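Local coordinates for insecticidal crystal protein Cry7Cal (Bacillus thuringiensis, PDB 5ZI1) that is an insecticidal crystal toxin active against locusts, which probably binds gut-cell receptors and, like other three-domain Cry toxins, is thought to insert its helical domain into the membrane, at residues T142-A147 / V183-D188; D188-W193 / D228-F233; K192-G197 / E221-V226. All coordinates share one frame; numbering follows the deposited sequence.

Overall arrangement
All three contacts lie in the helical N-terminal domain, and all use helix 169-202, which meets helix 141-165 in interaction 1, the turn and short helix after helix 208-227 in interaction 2, and helix 208-227 itself in interaction 3. All are buried, interaction 3 wholly so, whereas a partly exposed valine lies at the margin of interaction 2 and an exposed glutamate at that of interaction 1. Interactions 2 and 3 are mainly apolar: a leucine against a cysteine and a valine, and a tyrosine edge against a methionine. Interaction 1 is more polar, with two crossed tyrosines and a water that leads to the glutamate. The centres of interactions 1 and 2 are about 6 Å apart.

Interaction 1. Residues T142-A147 / V183-D188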
# COMPACT_ATOMS: atom_id res chain seq x y z
N THR A 142 -1.58 15.32 -0.95
CA THR A 142 -0.26 14.68 -0.91
C THR A 142 0.75 15.56 -0.20
O THR A 142 1.59 15.07 0.57
CB THR A 142 0.22 14.33 -2.33
OG1 THR A 142 -0.62 13.32 -2.88
CG2 THR A 142 1.61 13.80 -2.29
N VAL A 143 0.70 16.87 -0.44
CA VAL A 143 1.53 17.79 0.34
C VAL A 143 1.27 17.60 1.83
O VAL A 143 2.21 17.55 2.64
CB VAL A 143 1.27 19.25 -0.09
CG1 VAL A 143 2.01 20.23 0.82
CG2 VAL A 143 1.68 19.45 -1.56
N TYR A 144 0.00 17.48 2.21
CA TYR A 144 -0.34 17.33 3.62
C TYR A 144 0.23 16.03 4.17
O TYR A 144 0.94 16.03 5.18
CB TYR A 144 -1.85 17.38 3.77
CG TYR A 144 -2.34 17.25 5.19
CD1 TYR A 144 -2.56 16.01 5.75
CD2 TYR A 144 -2.62 18.38 5.95
CE1 TYR A 144 -3.02 15.88 7.05
CE2 TYR A 144 -3.08 18.27 7.24
CZ TYR A 144 -3.29 17.01 7.79
OH TYR A 144 -3.76 16.89 9.07
N ALA A 145 -0.06 14.91 3.50
CA ALA A 145 0.43 13.61 3.94
C ALA A 145 1.94 13.61 4.11
O ALA A 145 2.45 13.16 5.14
CB ALA A 145 -0.00 12.54 2.95
N GLN A 146 2.67 14.13 3.12
CA GLN A 146 4.13 14.03 3.17
C GLN A 146 4.72 14.91 4.27
O GLN A 146 5.69 14.52 4.94
CB GLN A 146 4.74 14.37 1.81
CG GLN A 146 4.33 13.43 0.72
CD GLN A 146 5.07 12.10 0.75
OE1 GLN A 146 6.15 11.98 1.32
NE2 GLN A 146 4.48 11.08 0.12
N ALA A 147 4.17 16.11 4.46
CA ALA A 147 4.63 16.97 5.54
C ALA A 147 4.20 16.41 6.88
O ALA A 147 4.97 16.42 7.85
CB ALA A 147 4.08 18.39 5.35
N VAL A 183 -0.78 11.67 15.25
CA VAL A 183 -0.98 10.45 14.49
C VAL A 183 -2.46 10.30 14.12
O VAL A 183 -2.82 10.07 12.96
CB VAL A 183 -0.46 9.23 15.27
CG1 VAL A 183 -0.90 7.94 14.61
CG2 VAL A 183 1.06 9.28 15.34
N GLU A 184 -3.34 10.50 15.10
CA GLU A 184 -4.76 10.34 14.86
C GLU A 184 -5.31 11.47 14.00
O GLU A 184 -6.20 11.25 13.16
CB GLU A 184 -5.51 10.26 16.19
CG GLU A 184 -6.99 9.91 16.08
CD GLU A 184 -7.75 10.11 17.38
OE1 GLU A 184 -7.23 9.74 18.47
OE2 GLU A 184 -8.88 10.66 17.33
N GLU A 185 -4.83 12.70 14.20
CA GLU A 185 -5.30 13.81 13.40
C GLU A 185 -4.91 13.63 11.94
O GLU A 185 -5.76 13.73 11.04
CB GLU A 185 -4.74 15.12 13.94
CG GLU A 185 -5.29 16.36 13.23
CD GLU A 185 -4.68 17.64 13.80
OE1 GLU A 185 -4.27 18.51 13.00
OE2 GLU A 185 -4.61 17.75 15.06
N TYR A 186 -3.63 13.37 11.69
CA TYR A 186 -3.12 13.30 10.32
C TYR A 186 -3.71 12.11 9.58
O TYR A 186 -4.09 12.23 8.41
CB TYR A 186 -1.60 13.24 10.33
CG TYR A 186 -0.92 14.47 10.91
CD1 TYR A 186 -1.59 15.68 11.05
CD2 TYR A 186 0.42 14.42 11.29
CE1 TYR A 186 -0.95 16.81 11.57
CE2 TYR A 186 1.06 15.52 11.81
CZ TYR A 186 0.37 16.72 11.95
OH TYR A 186 1.04 17.81 12.45
N THR A 187 -3.83 10.97 10.26
CA THR A 187 -4.47 9.79 9.67
C THR A 187 -5.92 10.07 9.32
O THR A 187 -6.38 9.74 8.23
CB THR A 187 -4.37 8.62 10.65
OG1 THR A 187 -2.99 8.36 10.96
CG2 THR A 187 -5.01 7.36 10.07
N ASP A 188 -6.67 10.68 10.26
CA ASP A 188 -8.09 10.97 10.00
C ASP A 188 -8.25 11.91 8.82
O ASP A 188 -9.14 11.73 7.99
CB ASP A 188 -8.75 11.59 11.22
CG ASP A 188 -9.00 10.60 12.34
OD1 ASP A 188 -8.77 9.38 12.14
OD2 ASP A 188 -9.44 11.05 13.42
O HOH W 1 -4.80 18.71 10.51
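The first torsions of Tyr144 and Tyr186 turn their rings into one another's path: in Tyr144, CG lies opposite the backbone N (chi1 -179°), which carries the long ring out from helix 141-165 toward helix 169-202; in Tyr186, CG lies opposite the carbonyl carbon (chi1 -63°), and the ring stands across the first. The two side chains cross at about a right angle, with ring planes at 87° and centroids 5.8 Å apart. The foremost atom of Tyr144, OH, comes 3.2 Å from CD1 of Tyr186, while Tyr144 CZ lies 3.9 Å from that same carbon. Two neighbouring helices of the N-terminal bundle of a three-domain Cry toxin are joined here, and tyrosine suits the place because its ring spans the gap and still brings a hydroxyl to the far side. That hydroxyl reaches a water, in the plane of its ring, with Tyr144 OH to water O at 2.5 Å; the water donates to Glu185 OE1 at 2.6 Å. The bridge links a buried phenol to an exposed carboxylate, and the extended chain of Glu185 brings its end to the water. The hydroxyl of Tyr186 turns to another partner, hydrogen-bonding His151 ND1 on helix 141-165.

Interaction 2. Residues D188-W193 / D228-F233; sequences DHCVKW and DLLPLF
Leu230 reaches out from the turn between helices 208-227 and 232-235 and sets its two methyl branches against neighbouring residues of helix 169-202. CD2 lies 3.9 Å from Cys190 CB and 4.0 Å from Cys190 SG. The other branch, CD1, divides its contacts: it is 4.0 Å from the same Cys190 CB and 3.9 Å from Val191 CG2, so the forked end of the leucine straddles the cysteine's beta carbon. With CG opposite its own carbonyl carbon (chi1 -58°) and CD2 and CD1 spread beyond it, Leu230 presents two methyls at once; the fork of leucine suits a place where two neighbouring residues are met together. Cys190 is small enough to let this fork close to the helix, the nearest alpha carbons being those of Cys190 and Leu230, 8.3 Å apart.

The packed part is therefore small, and Cys190 and Leu230, both buried, make up most of it. Toward the solvent side the contact narrows without becoming less close: Val191 is partly exposed and gives less area, only its CG2 methyl touches, and the two side chains pass at a slant. Beyond the leucine, the ring of Phe233 has Leu230 CA 4.2 Å above its centre, so the turn packs on itself while it packs on the helix; Phe233 also touches Val183, Tyr186 and Thr187 of helix 169-202. At the start of the turn, the carboxylate of Asp228 forms a salt bridge to Arg251. In this way the connection that follows helix 208-227 packs on helix 169-202, within the alpha-helical bundle that forms the N-terminal domain of three-domain Cry toxins.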
# COMPACT_ATOMS: atom_id res chain seq x y z
N ASP A 188 -6.67 10.68 10.26
CA ASP A 188 -8.09 10.97 10.00
C ASP A 188 -8.25 11.91 8.82
O ASP A 188 -9.14 11.73 7.99
CB ASP A 188 -8.75 11.59 11.22
CG ASP A 188 -9.00 10.60 12.34
OD1 ASP A 188 -8.77 9.38 12.14
OD2 ASP A 188 -9.44 11.05 13.42
N HIS A 189 -7.42 12.94 8.75
CA HIS A 189 -7.50 13.87 7.64
C HIS A 189 -7.23 13.16 6.31
O HIS A 189 -7.98 13.32 5.34
CB HIS A 189 -6.54 15.03 7.85
CG HIS A 189 -6.63 16.08 6.79
ND1 HIS A 189 -7.53 17.12 6.86
CD2 HIS A 189 -5.97 16.21 5.61
CE1 HIS A 189 -7.40 17.87 5.77
NE2 HIS A 189 -6.47 17.34 5.00
N CYS A 190 -6.16 12.34 6.25
CA CYS A 190 -5.82 11.68 4.98
C CYS A 190 -6.91 10.72 4.53
O CYS A 190 -7.23 10.65 3.34
CB CYS A 190 -4.48 10.94 5.09
SG CYS A 190 -3.06 12.02 5.36
N VAL A 191 -7.50 9.98 5.46
CA VAL A 191 -8.51 9.01 5.07
C VAL A 191 -9.76 9.72 4.57
O VAL A 191 -10.27 9.43 3.49
CB VAL A 191 -8.81 8.05 6.23
CG1 VAL A 191 -10.03 7.20 5.93
CG2 VAL A 191 -7.60 7.15 6.44
N LYS A 192 -10.25 10.71 5.34
CA LYS A 192 -11.45 11.45 4.97
C LYS A 192 -11.36 12.02 3.55
O LYS A 192 -12.26 11.85 2.74
CB LYS A 192 -11.69 12.57 5.99
CG LYS A 192 -12.62 13.69 5.55
CD LYS A 192 -12.61 14.79 6.63
CE LYS A 192 -13.79 15.76 6.49
NZ LYS A 192 -15.09 15.04 6.61
N TRP A 193 -10.26 12.71 3.24
CA TRP A 193 -10.15 13.33 1.93
C TRP A 193 -9.74 12.35 0.84
O TRP A 193 -10.05 12.61 -0.33
CB TRP A 193 -9.21 14.53 2.01
CG TRP A 193 -9.92 15.66 2.70
CD1 TRP A 193 -9.93 15.93 4.04
CD2 TRP A 193 -10.80 16.61 2.09
NE1 TRP A 193 -10.73 17.00 4.30
CE2 TRP A 193 -11.28 17.44 3.12
CE3 TRP A 193 -11.22 16.85 0.78
CZ2 TRP A 193 -12.16 18.50 2.88
CZ3 TRP A 193 -12.09 17.90 0.54
CH2 TRP A 193 -12.55 18.71 1.59
N ASP A 228 -0.02 4.74 1.65
CA ASP A 228 1.14 3.93 2.03
C ASP A 228 1.96 4.60 3.13
O ASP A 228 2.77 3.93 3.77
CB ASP A 228 2.01 3.64 0.80
CG ASP A 228 1.36 2.64 -0.17
OD1 ASP A 228 0.38 1.96 0.23
OD2 ASP A 228 1.83 2.52 -1.33
N LEU A 229 1.79 5.91 3.34
CA LEU A 229 2.42 6.58 4.47
C LEU A 229 1.78 6.20 5.80
O LEU A 229 2.47 6.16 6.81
CB LEU A 229 2.34 8.09 4.31
CG LEU A 229 3.23 8.82 3.31
CD1 LEU A 229 2.88 10.31 3.37
CD2 LEU A 229 4.71 8.58 3.59
N LEU A 230 0.46 5.94 5.82
CA LEU A 230 -0.31 5.89 7.06
C LEU A 230 0.05 4.72 7.98
O LEU A 230 -0.01 4.87 9.20
CB LEU A 230 -1.81 5.88 6.77
CG LEU A 230 -2.31 7.09 5.97
CD1 LEU A 230 -3.80 7.04 5.72
CD2 LEU A 230 -1.93 8.39 6.65
N PRO A 231 0.42 3.54 7.46
CA PRO A 231 0.87 2.47 8.38
C PRO A 231 2.12 2.83 9.16
O PRO A 231 2.35 2.28 10.24
CB PRO A 231 1.11 1.27 7.46
CG PRO A 231 0.32 1.58 6.22
CD PRO A 231 0.32 3.05 6.07
N LEU A 232 2.95 3.73 8.64
CA LEU A 232 4.17 4.09 9.36
C LEU A 232 3.89 4.99 10.55
O LEU A 232 4.66 4.96 11.52
CB LEU A 232 5.14 4.79 8.41
CG LEU A 232 5.65 3.85 7.32
CD1 LEU A 232 6.27 4.63 6.17
CD2 LEU A 232 6.66 2.91 7.92
N PHE A 233 2.83 5.80 10.49
CA PHE A 233 2.57 6.80 11.53
C PHE A 233 2.62 6.23 12.95
O PHE A 233 3.38 6.77 13.77
CB PHE A 233 1.24 7.50 11.25
CG PHE A 233 1.28 8.46 10.06
CD1 PHE A 233 2.41 8.57 9.27
CD2 PHE A 233 0.19 9.26 9.76
CE1 PHE A 233 2.45 9.43 8.20
CE2 PHE A 233 0.22 10.14 8.71
CZ PHE A 233 1.35 10.23 7.92

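Interaction 3. Residues K192-G197 / E221-V226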
# COMPACT_ATOMS: atom_id res chain seq x y z
N LYS A 192 -10.25 10.71 5.34
CA LYS A 192 -11.45 11.45 4.97
C LYS A 192 -11.36 12.02 3.55
O LYS A 192 -12.26 11.85 2.74
CB LYS A 192 -11.69 12.57 5.99
CG LYS A 192 -12.62 13.69 5.55
CD LYS A 192 -12.61 14.79 6.63
CE LYS A 192 -13.79 15.76 6.49
NZ LYS A 192 -15.09 15.04 6.61
N TRP A 193 -10.26 12.71 3.24
CA TRP A 193 -10.15 13.33 1.93
C TRP A 193 -9.74 12.35 0.84
O TRP A 193 -10.05 12.61 -0.33
CB TRP A 193 -9.21 14.53 2.01
CG TRP A 193 -9.92 15.66 2.70
CD1 TRP A 193 -9.93 15.93 4.04
CD2 TRP A 193 -10.80 16.61 2.09
NE1 TRP A 193 -10.73 17.00 4.30
CE2 TRP A 193 -11.28 17.44 3.12
CE3 TRP A 193 -11.22 16.85 0.78
CZ2 TRP A 193 -12.16 18.50 2.88
CZ3 TRP A 193 -12.09 17.90 0.54
CH2 TRP A 193 -12.55 18.71 1.59
N TYR A 194 -9.09 11.23 1.18
CA TYR A 194 -8.96 10.15 0.20
C TYR A 194 -10.33 9.66 -0.24
O TYR A 194 -10.60 9.51 -1.44
CB TYR A 194 -8.15 8.98 0.77
CG TYR A 194 -8.14 7.76 -0.16
CD1 TYR A 194 -7.31 7.73 -1.26
CD2 TYR A 194 -8.97 6.67 0.07
CE1 TYR A 194 -7.30 6.66 -2.14
CE2 TYR A 194 -8.97 5.56 -0.79
CZ TYR A 194 -8.13 5.57 -1.91
OH TYR A 194 -8.08 4.52 -2.80
N LYS A 195 -11.21 9.40 0.74
CA LYS A 195 -12.55 8.90 0.44
C LYS A 195 -13.41 9.95 -0.25
O LYS A 195 -14.31 9.60 -1.01
CB LYS A 195 -13.22 8.43 1.73
CG LYS A 195 -12.64 7.13 2.29
CD LYS A 195 -13.40 6.70 3.55
CE LYS A 195 -12.86 5.40 4.14
NZ LYS A 195 -13.56 5.04 5.42
N GLU A 196 -13.16 11.24 0.01
CA GLU A 196 -13.99 12.25 -0.62
C GLU A 196 -13.60 12.44 -2.08
O GLU A 196 -14.48 12.51 -2.94
CB GLU A 196 -13.89 13.57 0.15
CG GLU A 196 -15.22 14.28 0.24
CD GLU A 196 -15.36 15.10 1.51
OE1 GLU A 196 -16.14 16.06 1.52
OE2 GLU A 196 -14.67 14.77 2.51
N GLY A 197 -12.30 12.51 -2.39
CA GLY A 197 -11.87 12.50 -3.78
C GLY A 197 -12.39 11.29 -4.53
O GLY A 197 -12.85 11.40 -5.67
N GLU A 221 -2.74 6.03 -7.63
CA GLU A 221 -1.68 6.99 -7.34
C GLU A 221 -1.73 7.47 -5.89
O GLU A 221 -0.68 7.62 -5.26
CB GLU A 221 -1.76 8.16 -8.31
CG GLU A 221 -1.42 7.75 -9.79
CD GLU A 221 -1.14 8.95 -10.66
OE1 GLU A 221 -1.04 10.07 -10.10
OE2 GLU A 221 -1.01 8.80 -11.91
N MET A 222 -2.93 7.71 -5.34
CA MET A 222 -3.02 8.24 -3.96
C MET A 222 -2.76 7.17 -2.91
O MET A 222 -2.39 7.51 -1.78
CB MET A 222 -4.39 8.88 -3.70
CG MET A 222 -4.67 10.03 -4.63
SD MET A 222 -3.43 11.32 -4.48
CE MET A 222 -3.98 12.06 -2.91
N THR A 223 -2.97 5.90 -3.26
CA THR A 223 -2.46 4.82 -2.43
C THR A 223 -0.95 4.96 -2.26
O THR A 223 -0.43 4.92 -1.13
CB THR A 223 -2.82 3.48 -3.07
OG1 THR A 223 -4.25 3.34 -3.05
CG2 THR A 223 -2.19 2.30 -2.34
N ILE A 224 -0.25 5.19 -3.37
CA ILE A 224 1.20 5.35 -3.36
C ILE A 224 1.61 6.67 -2.71
O ILE A 224 2.58 6.73 -1.96
CB ILE A 224 1.75 5.26 -4.80
CG1 ILE A 224 1.55 3.87 -5.38
CG2 ILE A 224 3.22 5.69 -4.85
CD1 ILE A 224 2.01 3.75 -6.82
N MET A 225 0.92 7.75 -3.04
CA MET A 225 1.33 9.06 -2.53
C MET A 225 0.92 9.26 -1.07
O MET A 225 1.69 9.85 -0.30
CB MET A 225 0.76 10.18 -3.39
CG MET A 225 1.55 10.41 -4.68
SD MET A 225 0.99 11.88 -5.59
CE MET A 225 -0.31 11.15 -6.58
N VAL A 226 -0.25 8.77 -0.67
CA VAL A 226 -0.77 9.08 0.65
C VAL A 226 -0.96 7.85 1.54
O VAL A 226 -0.37 7.79 2.62
CB VAL A 226 -2.07 9.88 0.55
CG1 VAL A 226 -2.64 10.16 1.96
CG2 VAL A 226 -1.80 11.17 -0.19
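Tyr194 lays the edge of its ring against Met222, the beta carbon of the methionine sitting in the plane of that ring. Met222 CB is 4.0 Å from Tyr194 CD1 and equally 4.0 Å from CE1, so it faces the bond between these two carbons and not a single corner. The two side chains run past one another in opposite directions: the tyrosine, with CG opposite its backbone N (chi1 173°), heads toward helix 208-227, whereas Met222 sends its first bond toward helix 169-202. The backbones are close at this point, with the alpha carbons of Tyr194 and Met222 7.5 Å apart. Beyond CB the bent methionine chain (chi2 -59°, chi3 -76°) turns off, a folded shape that an unbranched, flexible chain can take, and leaves CB as the atom that meets the ring. Met222 also touches Val63 and Leu66 of helix 54-67, and its CE methyl meets Thr142 of helix 141-165, which makes it a meeting point for several helices of the N-terminal bundle.

At the outer end of the tyrosine, OH comes to Thr223 OG1 at 4.0 Å, and the two side chains pass at a slant. That spacing is too long for a hydrogen bond, and the threonine hydroxyl is already bonded to the backbone carbonyl of Arg219, one turn earlier on its own helix. Threonine suits a buried helix position because its hydroxyl is satisfied by a carbonyl of its own helix. What joins the two helices at this level is thus van der Waals contact between a ring edge and aliphatic carbon, which depends on close fit and hardly on direction or charge.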